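Local coordinates for protein phospholyase (PDB 5G4I) that acts as a pyridoxal-phosphate-dependent phospholyase of the class III aminotransferase family, consistent with breakdown of phosphoethanolamine to acetaldehyde, ammonia and phosphate, at residues P32-Q37 with D59-V64. Numbering follows the deposited sequence.
With PO4 (phosphate ion), chain D.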
loop_
_atom_site.group_PDB
_atom_site.type_symbol
_atom_site.label_atom_id
_atom_site.label_comp_id
_atom_site.label_asym_id
_atom_site.label_seq_id
_atom_site.Cartn_x
_atom_site.Cartn_y
_atom_site.Cartn_z
ATOM N N PRO A 32 -8.592 -8.628 13.452
ATOM C CA PRO A 32 -8.224 -9.056 14.812
ATOM C C PRO A 32 -8.258 -7.952 15.907
ATOM O O PRO A 32 -7.952 -6.748 15.618
ATOM C CB PRO A 32 -6.765 -9.611 14.625
ATOM C CG PRO A 32 -6.290 -8.935 13.328
ATOM C CD PRO A 32 -7.504 -8.885 12.471
ATOM N N LEU A 33 -8.559 -8.362 17.147
ATOM C CA LEU A 33 -8.467 -7.532 18.334
ATOM C C LEU A 33 -7.698 -8.245 19.428
ATOM O O LEU A 33 -7.873 -9.479 19.648
ATOM C CB LEU A 33 -9.873 -7.204 18.922
ATOM C CG LEU A 33 -10.723 -6.231 18.100
ATOM C CD1 LEU A 33 -12.204 -6.225 18.514
ATOM C CD2 LEU A 33 -10.140 -4.804 18.288
ATOM N N PHE A 34 -6.810 -7.538 20.151
ATOM C CA PHE A 34 -6.143 -8.118 21.301
ATOM C C PHE A 34 -7.019 -8.250 22.529
ATOM O O PHE A 34 -7.966 -7.474 22.715
ATOM C CB PHE A 34 -4.887 -7.253 21.733
ATOM C CG PHE A 34 -3.724 -7.214 20.735
ATOM C CD1 PHE A 34 -3.390 -8.253 19.890
ATOM C CD2 PHE A 34 -3.018 -6.038 20.628
ATOM C CE1 PHE A 34 -2.296 -8.135 18.957
ATOM C CE2 PHE A 34 -1.858 -5.971 19.777
ATOM C CZ PHE A 34 -1.536 -6.980 18.925
ATOM N N TYR A 35 -6.692 -9.273 23.335
ATOM C CA TYR A 35 -7.251 -9.510 24.729
ATOM C C TYR A 35 -8.663 -10.116 24.767
ATOM O O TYR A 35 -9.429 -10.058 23.799
ATOM C CB TYR A 35 -7.222 -8.264 25.602
ATOM C CG TYR A 35 -5.817 -7.648 25.820
ATOM C CD1 TYR A 35 -4.840 -8.340 26.569
ATOM C CD2 TYR A 35 -5.465 -6.444 25.268
ATOM C CE1 TYR A 35 -3.534 -7.799 26.762
ATOM C CE2 TYR A 35 -4.188 -5.910 25.418
ATOM C CZ TYR A 35 -3.236 -6.587 26.179
ATOM O OH TYR A 35 -1.931 -6.076 26.360
ATOM N N ARG A 36 -8.960 -10.755 25.894
ATOM C CA ARG A 36 -10.331 -11.316 26.041
ATOM C C ARG A 36 -11.397 -10.257 25.939
ATOM O O ARG A 36 -12.450 -10.519 25.285
ATOM C CB ARG A 36 -10.424 -12.066 27.429
ATOM N N GLN A 37 -11.199 -9.092 26.553
ATOM C CA GLN A 37 -12.032 -7.917 26.476
ATOM C C GLN A 37 -11.243 -6.862 25.625
ATOM O O GLN A 37 -10.235 -6.315 26.134
ATOM C CB GLN A 37 -12.431 -7.291 27.861
ATOM C CG GLN A 37 -13.411 -6.162 27.801
ATOM C CD GLN A 37 -14.928 -6.550 27.628
ATOM O OE1 GLN A 37 -15.577 -6.263 26.641
ATOM N NE2 GLN A 37 -15.455 -7.165 28.654
ATOM N N ASP A 59 3.460 1.089 27.440
ATOM C CA ASP A 59 3.546 0.376 26.160
ATOM C C ASP A 59 4.810 -0.450 26.040
ATOM O O ASP A 59 5.879 0.142 25.800
ATOM C CB ASP A 59 3.417 1.384 24.994
ATOM C CG ASP A 59 3.204 0.722 23.623
ATOM O OD1 ASP A 59 3.447 -0.504 23.510
ATOM O OD2 ASP A 59 2.788 1.492 22.723
ATOM N N GLY A 60 4.740 -1.770 26.259
ATOM C CA GLY A 60 5.844 -2.704 25.965
ATOM C C GLY A 60 5.781 -3.504 24.682
ATOM O O GLY A 60 6.419 -4.571 24.559
ATOM N N TYR A 61 4.971 -2.965 23.734
ATOM C CA TYR A 61 4.615 -3.727 22.525
ATOM C C TYR A 61 4.741 -3.032 21.180
ATOM O O TYR A 61 5.097 -3.677 20.184
ATOM C CB TYR A 61 3.134 -4.328 22.687
ATOM C CG TYR A 61 2.598 -5.005 21.426
ATOM C CD1 TYR A 61 3.116 -6.166 21.015
ATOM C CD2 TYR A 61 1.788 -4.283 20.582
ATOM C CE1 TYR A 61 2.725 -6.703 19.778
ATOM C CE2 TYR A 61 1.418 -4.794 19.353
ATOM C CZ TYR A 61 1.883 -5.998 19.049
ATOM O OH TYR A 61 1.486 -6.453 17.777
ATOM N N ASN A 62 4.312 -1.770 21.078
ATOM C CA ASN A 62 4.110 -1.146 19.746
ATOM C C ASN A 62 5.384 -0.577 19.138
ATOM O O ASN A 62 6.002 0.320 19.704
ATOM C CB ASN A 62 3.022 -0.072 19.800
ATOM C CG ASN A 62 1.632 -0.720 19.986
ATOM O OD1 ASN A 62 1.109 -1.401 19.086
ATOM N ND2 ASN A 62 1.145 -0.689 21.252
ATOM N N ASN A 63 5.747 -1.084 17.934
ATOM C CA ASN A 63 6.864 -0.568 17.184
ATOM C C ASN A 63 6.533 0.471 16.093
ATOM O O ASN A 63 7.433 1.227 15.651
ATOM C CB ASN A 63 7.676 -1.664 16.530
ATOM C CG ASN A 63 6.910 -2.463 15.498
ATOM O OD1 ASN A 63 5.691 -2.438 15.423
ATOM N ND2 ASN A 63 7.690 -3.205 14.660
ATOM N N VAL A 64 5.269 0.631 15.707
ATOM C CA VAL A 64 4.892 1.634 14.760
ATOM C C VAL A 64 5.185 3.073 15.281
ATOM O O VAL A 64 5.761 3.915 14.541
ATOM C CB VAL A 64 3.425 1.421 14.238
ATOM C CG1 VAL A 64 2.933 2.636 13.485
ATOM C CG2 VAL A 64 3.351 0.161 13.394
HETATM P P PO4 D . 2.933 -6.952 14.998
HETATM O O1 PO4 D . 4.304 -7.218 14.774
HETATM O O2 PO4 D . 2.596 -5.567 15.545
HETATM O O3 PO4 D . 2.859 -7.703 16.322
HETATM O O4 PO4 D . 1.907 -7.428 14.003
#
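F34 presents its ring edge to the face of Y61 while the phenol oxygen of that same tyrosine lies against a phosphate ion, one tyrosine side chain thus serving both a packing contact and an anion site. The two planes stand almost perpendicular, at 89°, in an offset T-shaped pair with centroids 5.2 Å apart. The CE2-CZ edge of the phenylalanine leads: F34 CE2 is 3.5 Å from Y61 CE2, and F34 CZ is 3.3 Å from Y61 OH, an oxygen that sits at the edge of the F34 ring, near its plane. The side chains come from opposite directions. Y61 CG is anti to the backbone N (chi1 173°), which sends the phenol toward F34. Y61 OH is placed as a hydrogen-bond donor to O3 of the phosphate, but the 2.4 Å between Y61 OH and PO4 O3 is very short and the geometry doubtful.

In this fold-type I PLP enzyme the tyrosine sits just beyond strand 56-59, at a turn fixed by D59. D59 OD1 accepts from the backbone N of Y61 (2.9 Å) in an Asx turn and also from the backbone N of N62, while D59 OD2 takes the N62 amide ND2 at 3.1 Å, so the carboxylate sets the backbone from which the ring projects. R414 makes a cation-pi contact with Y61 and, together with Q254 and R90 of the second subunit, binds the phosphate. That ion probably came from the crystallisation liquor, yet these partners, in a phospholyase, are consistent with a pocket for the substrate phosphate group; the Y61 side chain lies about 9 Å from the bound PLP. An alanine at F34 is likely to open a gap beside the Y61 ring and leave the phenol freer to shift away from the anion. F34 also meets Y91 of the second subunit edge-to-face, placing the pair at the dimer interface.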